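Local coordinates for penicillin-binding protein 1A (Mycobacterium tuberculosis, PDB 5CXW) that cross-links the peptide stems of peptidoglycan through its penicillin-sensitive transpeptidase domain, the part present here, while its separate N-terminal domain polymerises the glycan strands, at residues T301-A306 and A337-G342; G55-M60 and G326-V331; L93-S98 and D305-G310. One frame throughout, in Å; residues are numbered along the deposited sequence.

Contact 1. Residues T301-A306 and A337-G342; sequences TANKDA and AIYGSG. With 35P ((2R,4S)-5,5-dimethyl-2-{(1R)-2-oxo-1-[(phenoxyacetyl)amino]ethyl}-1,3-thiazolidine-4-carboxylic acid), chain C; PEG (di(hydroxyethyl)ether), chain D.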
# COMPACT_ATOMS: atom_id res chain seq x y z
N THR A 301 -13.52 -17.38 -11.55
CA THR A 301 -13.99 -17.13 -10.17
C THR A 301 -12.84 -17.06 -9.14
O THR A 301 -13.07 -16.89 -7.95
CB THR A 301 -14.89 -18.29 -9.75
OG1 THR A 301 -14.13 -19.49 -9.78
CG2 THR A 301 -16.03 -18.44 -10.73
N ALA A 302 -11.60 -17.20 -9.62
CA ALA A 302 -10.42 -17.32 -8.79
C ALA A 302 -9.61 -16.00 -8.70
O ALA A 302 -9.92 -15.03 -9.41
CB ALA A 302 -9.58 -18.46 -9.34
N ASN A 303 -8.61 -15.99 -7.83
CA ASN A 303 -7.88 -14.79 -7.42
C ASN A 303 -6.52 -14.75 -8.10
O ASN A 303 -6.01 -15.80 -8.45
CB ASN A 303 -7.68 -14.76 -5.90
CG ASN A 303 -9.02 -14.73 -5.16
OD1 ASN A 303 -10.05 -14.32 -5.73
ND2 ASN A 303 -9.01 -15.14 -3.90
N LYS A 304 -5.93 -13.57 -8.22
CA LYS A 304 -4.67 -13.40 -8.86
C LYS A 304 -3.63 -12.76 -7.98
O LYS A 304 -2.52 -13.28 -7.88
CB LYS A 304 -4.81 -12.60 -10.16
CG LYS A 304 -3.49 -12.43 -10.92
CD LYS A 304 -3.69 -11.94 -12.34
CE LYS A 304 -4.19 -10.49 -12.39
NZ LYS A 304 -3.13 -9.43 -12.08
N ASP A 305 -3.98 -11.67 -7.33
CA ASP A 305 -3.10 -10.93 -6.44
C ASP A 305 -3.83 -10.71 -5.13
O ASP A 305 -5.05 -10.49 -5.11
CB ASP A 305 -2.73 -9.52 -6.94
CG ASP A 305 -2.29 -9.48 -8.37
OD1 ASP A 305 -3.14 -9.40 -9.26
OD2 ASP A 305 -1.04 -9.53 -8.59
N ALA A 306 -3.11 -10.76 -4.04
CA ALA A 306 -3.68 -10.59 -2.73
C ALA A 306 -2.85 -9.61 -1.96
O ALA A 306 -1.63 -9.71 -1.95
CB ALA A 306 -3.77 -11.92 -2.04
N ALA A 337 -8.54 -20.69 -1.93
CA ALA A 337 -8.23 -19.44 -2.60
C ALA A 337 -7.48 -18.54 -1.59
O ALA A 337 -7.85 -18.52 -0.37
CB ALA A 337 -9.49 -18.81 -3.09
N ILE A 338 -6.54 -17.75 -2.08
CA ILE A 338 -5.81 -16.76 -1.24
C ILE A 338 -6.43 -15.40 -1.45
O ILE A 338 -6.44 -14.89 -2.60
CB ILE A 338 -4.32 -16.75 -1.54
CG1 ILE A 338 -3.75 -18.12 -1.12
CG2 ILE A 338 -3.59 -15.67 -0.73
CD1 ILE A 338 -2.28 -18.33 -1.46
N TYR A 339 -6.96 -14.82 -0.37
CA TYR A 339 -7.46 -13.43 -0.37
C TYR A 339 -6.55 -12.52 0.42
O TYR A 339 -5.70 -12.97 1.17
CB TYR A 339 -8.84 -13.42 0.33
CG TYR A 339 -9.93 -14.20 -0.36
CD1 TYR A 339 -10.71 -13.63 -1.31
CD2 TYR A 339 -10.12 -15.55 -0.07
CE1 TYR A 339 -11.69 -14.38 -1.96
CE2 TYR A 339 -11.09 -16.29 -0.71
CZ TYR A 339 -11.86 -15.67 -1.63
OH TYR A 339 -12.82 -16.40 -2.29
N GLY A 340 -6.74 -11.22 0.32
CA GLY A 340 -5.99 -10.24 1.13
C GLY A 340 -5.98 -10.53 2.61
O GLY A 340 -4.95 -10.38 3.27
N SER A 341 -7.11 -11.03 3.11
CA SER A 341 -7.26 -11.42 4.53
C SER A 341 -6.57 -12.71 4.93
O SER A 341 -6.61 -13.06 6.12
CB SER A 341 -8.75 -11.50 4.88
OG SER A 341 -9.33 -12.54 4.09
N GLY A 342 -5.98 -13.40 3.96
CA GLY A 342 -5.24 -14.61 4.20
C GLY A 342 -3.76 -14.36 4.34
O GLY A 342 -3.32 -13.52 5.15
C24 35P C . -14.25 -11.37 -8.79
C23 35P C . -14.19 -12.60 -9.42
C22 35P C . -13.19 -13.50 -9.10
C21 35P C . -12.24 -13.20 -8.14
C20 35P C . -12.28 -11.98 -7.49
C19 35P C . -13.31 -11.06 -7.81
O1 35P C . -13.42 -9.83 -7.20
C2 35P C . -12.65 -9.58 -6.03
C3 35P C . -13.16 -8.32 -5.37
O18 35P C . -14.32 -7.98 -5.53
N4 35P C . -12.26 -7.69 -4.63
C5 35P C . -12.60 -6.50 -3.88
C6 35P C . -11.35 -5.74 -3.67
O17 35P C . -10.20 -6.22 -3.74
C8 35P C . -13.25 -6.78 -2.45
N7 35P C . -12.10 -6.67 -1.60
S11 35P C . -13.91 -8.32 -2.11
C10 35P C . -12.72 -8.88 -0.99
C12 35P C . -12.33 -10.33 -1.29
C15 35P C . -13.16 -8.84 0.44
C9 35P C . -11.53 -7.95 -1.26
C13 35P C . -10.48 -7.76 -0.20
O14 35P C . -10.61 -6.74 0.54
O16 35P C . -9.55 -8.59 -0.16
O2 PEG D . -2.93 -8.14 -14.77
C3 PEG D . -1.86 -7.59 -15.52
C4 PEG D . -1.27 -6.46 -14.71
O4 PEG D . -1.74 -5.25 -15.26
O HOH W 1 -12.28 -15.87 -5.47

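Contact 2. Residues G55-M60 and G326-V331; sequences GQDPDM and GDEPLV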
# COMPACT_ATOMS: atom_id res chain seq x y z
N GLY A 55 5.91 -24.34 2.39
CA GLY A 55 5.09 -25.45 1.98
C GLY A 55 4.08 -25.07 0.93
O GLY A 55 3.20 -25.89 0.62
N GLN A 56 4.14 -23.81 0.45
CA GLN A 56 3.25 -23.37 -0.60
C GLN A 56 3.87 -23.64 -1.97
O GLN A 56 5.02 -24.05 -2.09
CB GLN A 56 2.89 -21.88 -0.42
CG GLN A 56 2.25 -21.54 0.92
CD GLN A 56 0.89 -22.15 1.14
OE1 GLN A 56 0.23 -22.58 0.25
NE2 GLN A 56 0.45 -22.16 2.35
N ASP A 57 3.07 -23.40 -3.01
CA ASP A 57 3.50 -23.58 -4.39
C ASP A 57 4.85 -22.89 -4.54
O ASP A 57 5.02 -21.72 -4.12
CB ASP A 57 2.45 -22.97 -5.34
CG ASP A 57 2.68 -23.34 -6.80
OD1 ASP A 57 3.82 -23.22 -7.31
OD2 ASP A 57 1.69 -23.80 -7.43
N PRO A 58 5.84 -23.59 -5.11
CA PRO A 58 7.12 -22.89 -5.29
C PRO A 58 7.11 -21.69 -6.24
O PRO A 58 8.01 -20.91 -6.18
CB PRO A 58 8.07 -23.98 -5.77
CG PRO A 58 7.20 -25.08 -6.28
CD PRO A 58 5.92 -25.01 -5.50
N ASP A 59 6.07 -21.53 -7.06
CA ASP A 59 5.85 -20.35 -7.89
C ASP A 59 5.24 -19.14 -7.13
O ASP A 59 5.19 -18.03 -7.66
CB ASP A 59 4.89 -20.71 -9.06
CG ASP A 59 5.48 -21.71 -10.05
OD1 ASP A 59 6.71 -21.84 -10.12
OD2 ASP A 59 4.68 -22.40 -10.75
N MET A 60 4.80 -19.35 -5.90
CA MET A 60 4.26 -18.24 -5.11
C MET A 60 5.37 -17.26 -4.77
O MET A 60 6.53 -17.65 -4.49
CB MET A 60 3.64 -18.76 -3.82
CG MET A 60 2.82 -17.73 -3.10
SD MET A 60 1.83 -18.40 -1.79
CE MET A 60 0.77 -19.54 -2.70
N GLY A 326 2.31 -14.50 -12.77
CA GLY A 326 1.09 -13.78 -12.66
C GLY A 326 -0.01 -14.24 -13.58
O GLY A 326 -0.84 -13.42 -13.96
N ASP A 327 0.01 -15.52 -13.90
CA ASP A 327 -0.87 -16.16 -14.90
C ASP A 327 -1.51 -17.46 -14.37
O ASP A 327 -1.77 -18.38 -15.14
CB ASP A 327 -0.01 -16.55 -16.12
CG ASP A 327 1.01 -17.62 -15.78
OD1 ASP A 327 1.22 -17.95 -14.57
OD2 ASP A 327 1.62 -18.17 -16.72
N GLU A 328 -1.68 -17.59 -13.06
CA GLU A 328 -2.31 -18.79 -12.51
C GLU A 328 -3.12 -18.36 -11.27
O GLU A 328 -2.65 -17.51 -10.50
CB GLU A 328 -1.28 -19.89 -12.21
CG GLU A 328 -0.59 -19.92 -10.85
CD GLU A 328 0.31 -21.16 -10.58
OE1 GLU A 328 0.58 -21.93 -11.53
OE2 GLU A 328 0.76 -21.38 -9.42
N PRO A 329 -4.33 -18.90 -11.08
CA PRO A 329 -5.05 -18.63 -9.86
C PRO A 329 -4.21 -18.86 -8.62
O PRO A 329 -3.46 -19.82 -8.54
CB PRO A 329 -6.16 -19.68 -9.90
CG PRO A 329 -6.47 -19.76 -11.37
CD PRO A 329 -5.12 -19.76 -12.00
N LEU A 330 -4.41 -18.00 -7.63
CA LEU A 330 -3.62 -18.00 -6.45
C LEU A 330 -4.30 -18.81 -5.35
O LEU A 330 -5.37 -18.44 -4.89
CB LEU A 330 -3.39 -16.54 -6.04
CG LEU A 330 -2.48 -16.24 -4.88
CD1 LEU A 330 -1.02 -16.59 -5.16
CD2 LEU A 330 -2.62 -14.78 -4.45
N VAL A 331 -3.69 -19.94 -4.97
CA VAL A 331 -4.28 -20.85 -3.98
C VAL A 331 -3.24 -21.39 -3.03
O VAL A 331 -2.04 -21.40 -3.34
CB VAL A 331 -5.02 -22.07 -4.63
CG1 VAL A 331 -6.20 -21.60 -5.47
CG2 VAL A 331 -4.05 -22.94 -5.51
O HOH W 2 0.30 -22.98 -2.55

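Contact 3. Residues L93-S98 and D305-G310; sequences LQTGSS and DAWMVG. With 35P ((2R,4S)-5,5-dimethyl-2-{(1R)-2-oxo-1-[(phenoxyacetyl)amino]ethyl}-1,3-thiazolidine-4-carboxylic acid), chain C.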
# COMPACT_ATOMS: atom_id res chain seq x y z
N LEU A 93 1.89 -3.94 -10.37
CA LEU A 93 0.92 -4.89 -9.93
C LEU A 93 -0.47 -4.28 -9.78
O LEU A 93 -0.59 -3.19 -9.26
CB LEU A 93 1.38 -5.52 -8.62
CG LEU A 93 2.68 -6.33 -8.65
CD1 LEU A 93 3.18 -6.68 -7.23
CD2 LEU A 93 2.50 -7.60 -9.49
N GLN A 94 -1.51 -5.04 -10.11
CA GLN A 94 -2.87 -4.61 -9.77
C GLN A 94 -3.06 -4.68 -8.26
O GLN A 94 -2.64 -5.66 -7.62
CB GLN A 94 -3.95 -5.46 -10.45
CG GLN A 94 -3.82 -5.41 -11.97
CD GLN A 94 -4.94 -6.18 -12.61
OE1 GLN A 94 -5.07 -7.36 -12.38
NE2 GLN A 94 -5.76 -5.52 -13.39
N THR A 95 -3.68 -3.66 -7.70
CA THR A 95 -3.87 -3.52 -6.24
C THR A 95 -5.21 -3.94 -5.69
O THR A 95 -5.39 -4.05 -4.44
CB THR A 95 -3.63 -2.04 -5.85
OG1 THR A 95 -4.48 -1.22 -6.65
CG2 THR A 95 -2.20 -1.68 -6.10
N GLY A 96 -6.20 -4.13 -6.61
CA GLY A 96 -7.52 -4.48 -6.20
C GLY A 96 -8.05 -3.44 -5.22
O GLY A 96 -7.77 -2.26 -5.35
N SER A 97 -8.81 -3.92 -4.24
CA SER A 97 -9.55 -3.05 -3.34
C SER A 97 -8.68 -2.22 -2.42
O SER A 97 -9.21 -1.31 -1.77
CB SER A 97 -10.49 -3.85 -2.48
OG SER A 97 -11.50 -4.49 -3.28
N SER A 98 -7.37 -2.46 -2.38
CA SER A 98 -6.52 -1.62 -1.56
C SER A 98 -6.47 -0.20 -2.12
O SER A 98 -6.10 0.75 -1.41
CB SER A 98 -5.13 -2.21 -1.37
OG SER A 98 -4.40 -2.33 -2.57
N ASP A 305 -3.98 -11.67 -7.33
CA ASP A 305 -3.10 -10.93 -6.44
C ASP A 305 -3.83 -10.71 -5.13
O ASP A 305 -5.05 -10.49 -5.11
CB ASP A 305 -2.73 -9.52 -6.94
CG ASP A 305 -2.29 -9.48 -8.37
OD1 ASP A 305 -3.14 -9.40 -9.26
OD2 ASP A 305 -1.04 -9.53 -8.59
N ALA A 306 -3.11 -10.76 -4.04
CA ALA A 306 -3.68 -10.59 -2.73
C ALA A 306 -2.85 -9.61 -1.96
O ALA A 306 -1.63 -9.71 -1.95
CB ALA A 306 -3.77 -11.92 -2.04
N TRP A 307 -3.48 -8.63 -1.32
CA TRP A 307 -2.81 -7.56 -0.65
C TRP A 307 -3.29 -7.29 0.79
O TRP A 307 -4.50 -7.39 1.08
CB TRP A 307 -3.10 -6.24 -1.37
CG TRP A 307 -2.50 -6.06 -2.72
CD1 TRP A 307 -2.94 -6.60 -3.92
CD2 TRP A 307 -1.32 -5.32 -3.02
NE1 TRP A 307 -2.09 -6.19 -4.95
CE2 TRP A 307 -1.12 -5.36 -4.43
CE3 TRP A 307 -0.43 -4.55 -2.23
CZ2 TRP A 307 -0.09 -4.71 -5.05
CZ3 TRP A 307 0.62 -3.87 -2.87
CH2 TRP A 307 0.79 -3.97 -4.27
N MET A 308 -2.38 -6.84 1.64
CA MET A 308 -2.75 -6.16 2.87
C MET A 308 -1.81 -4.99 3.03
O MET A 308 -0.56 -5.17 3.02
CB MET A 308 -2.64 -7.08 4.10
CG MET A 308 -2.95 -6.41 5.45
SD MET A 308 -4.56 -5.58 5.44
CE MET A 308 -5.35 -6.26 6.92
N VAL A 309 -2.39 -3.79 3.17
CA VAL A 309 -1.63 -2.57 3.40
C VAL A 309 -2.15 -1.86 4.63
O VAL A 309 -3.33 -1.67 4.79
CB VAL A 309 -1.68 -1.64 2.17
CG1 VAL A 309 -0.65 -0.53 2.30
CG2 VAL A 309 -1.46 -2.39 0.91
N GLY A 310 -1.29 -1.54 5.59
CA GLY A 310 -1.77 -0.85 6.75
C GLY A 310 -0.64 -0.32 7.62
O GLY A 310 0.54 -0.67 7.42
C24 35P C . -14.25 -11.37 -8.79
C23 35P C . -14.19 -12.60 -9.42
C22 35P C . -13.19 -13.50 -9.10
C21 35P C . -12.24 -13.20 -8.14
C20 35P C . -12.28 -11.98 -7.49
C19 35P C . -13.31 -11.06 -7.81
O1 35P C . -13.42 -9.83 -7.20
C2 35P C . -12.65 -9.58 -6.03
C3 35P C . -13.16 -8.32 -5.37
O18 35P C . -14.32 -7.98 -5.53
N4 35P C . -12.26 -7.69 -4.63
C5 35P C . -12.60 -6.50 -3.88
C6 35P C . -11.35 -5.74 -3.67
O17 35P C . -10.20 -6.22 -3.74
C8 35P C . -13.25 -6.78 -2.45
N7 35P C . -12.10 -6.67 -1.60
S11 35P C . -13.91 -8.32 -2.11
C10 35P C . -12.72 -8.88 -0.99
C12 35P C . -12.33 -10.33 -1.29
C15 35P C . -13.16 -8.84 0.44
C9 35P C . -11.53 -7.95 -1.26
C13 35P C . -10.48 -7.76 -0.20
O14 35P C . -10.61 -6.74 0.54
O16 35P C . -9.55 -8.59 -0.16
O HOH W 3 -1.05 -7.80 -10.96

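Contact 1. Residues T301-A306 and A337-G342
N303 reaches from strand 303-312 to I338 and Y339, at one wall of the penicillin pocket in this transpeptidase domain, whose fold is shared with the beta-lactamases. Its CB points toward the 337-342 loop and lies 3.5 Å from I338 O. Chi1 of -62° sets CG anti to the carbonyl carbon, and the amide beyond it splits its two ends between protein and drug. ND2 gives a hydrogen bond to I338 O (2.9 Å), bent to 144° and arriving from above the carbonyl plane. The same nitrogen hovers over one face of the Y339 ring, 3.3 Å above the plane and displaced toward the rim, with amide and ring planes 71° apart. A337 CB also touches it. On the other branch, OD1 accepts from a water that also donates to T301 O, and OD1 itself lies 3.4 Å from C21 of the ligand's phenoxy ring. Asparagine suits the place because one short side chain offers both a donor and an acceptor.

Further along the strand, the small A306 lets the loop come close: its CB meets Y339 C and G340 N, and I338 CG2 at 4.0 Å. G340 N bonds to T294 OG1 of the neighbouring strand 289-296. Y339 CD1, on the ring that N303 ND2 overlies, touches the ligand methyl C12 at 3.7 Å.

Contact 2. Residues G55-M60 and G326-V331
The carboxylates of D57 and E328 reach toward each other, tip to tip, with OD2 of D57 3.3 Å from OE2 of E328 and their planes 68° apart. Both atoms are acceptors, so this is a close approach of like charges and not a bond; the proximity would probably raise the proton affinity of one or both groups. D59 adds a third carboxylate, crossing E328 at about a right angle, its OD2 4.2 Å from OE1 of E328. The chain of E328 runs extended beyond CG, which carries its acid across to this acidic cluster.

D57 has a second task at its other oxygen. OD1 accepts from the backbone N of D59 at 2.8 Å on its anti side, making an Asx turn within the type I beta turn D57-M60. This turn leads from helix 39-53 into strand 60-67, and the contact joins it to the loop that follows strand 315-323, away from the annotated active site. Aspartate fits here because its short side chain can fold back on the turn while the other oxygen approaches E328.

Beyond the acids the contact becomes apolar. M60, bent at chi3 (-61°), brings CE to 3.4 Å from V331 O and 4.2 Å from L330 CD1; its unbranched thioether chain lets the methyl lie against the leucine, and I338 and V321 border it too. A water bridges the two segments, donating to Q56 OE1 and to V331 O (2.9 Å) while accepting from D57 N at 2.8 Å.

Contact 3. Residues L93-S98 and D305-G310
W307, on the central-sheet strand 303-312, packs against the segment that carries the nucleophile S97, the first residue of what fits the SxxK motif of penicillin-binding proteins. Its indole NE1 donates to Q94 O at 2.8 Å, in the carbonyl plane and on a lone pair, although the N-H...O angle is only 139°. T95 CA lies over one face of the indole, and T95 CG2 makes an off-centre CH-pi contact 4.3 Å from the centroid of the six-membered ring. At the ring edge L93 CB packs against CZ2. Tryptophan suits this site by joining a broad apolar face to a single N-H. Toward D305 a water links Q94 N to D305 OD2; K304 NZ bonds both Q94 OE1 and D305 OD1, with T295 OG1 also on D305 OD1 and W320 NE1 on OD2.

S98 points CB toward V309; its OG lies over the same indole face as T95 CA, toward the rim, and donates to T95 O at 2.7 Å. One residue earlier, S97 OG is covalently bonded to penicillin V C6, and S97 N donates to O17 of the resulting ester at 2.7 Å, consistent with an oxyanion-hole role that would polarise the acyl carbonyl.

From the N terminus, the turn at 55-60 comes first, leading into strand 60-67. The nucleophile segment 93-98 follows, ahead of helix 100-109. Contact 3 closes a loop of 206 residues by bringing 93-98 to strand 303-312; it falls wholly within the longer loop of contact 2, which ends at 326-331. Contact 1 closes 30 residues, including the hairpin partner 315-323, and crosses contact 2, since 326-331 lies between its two segments. There L330 pairs with both N303 and I338 through the backbone, while I338 CD1 packs on M60. Contacts 1 and 3 share D305 and A306, tying the ligand-side loop and the nucleophile segment to one strand.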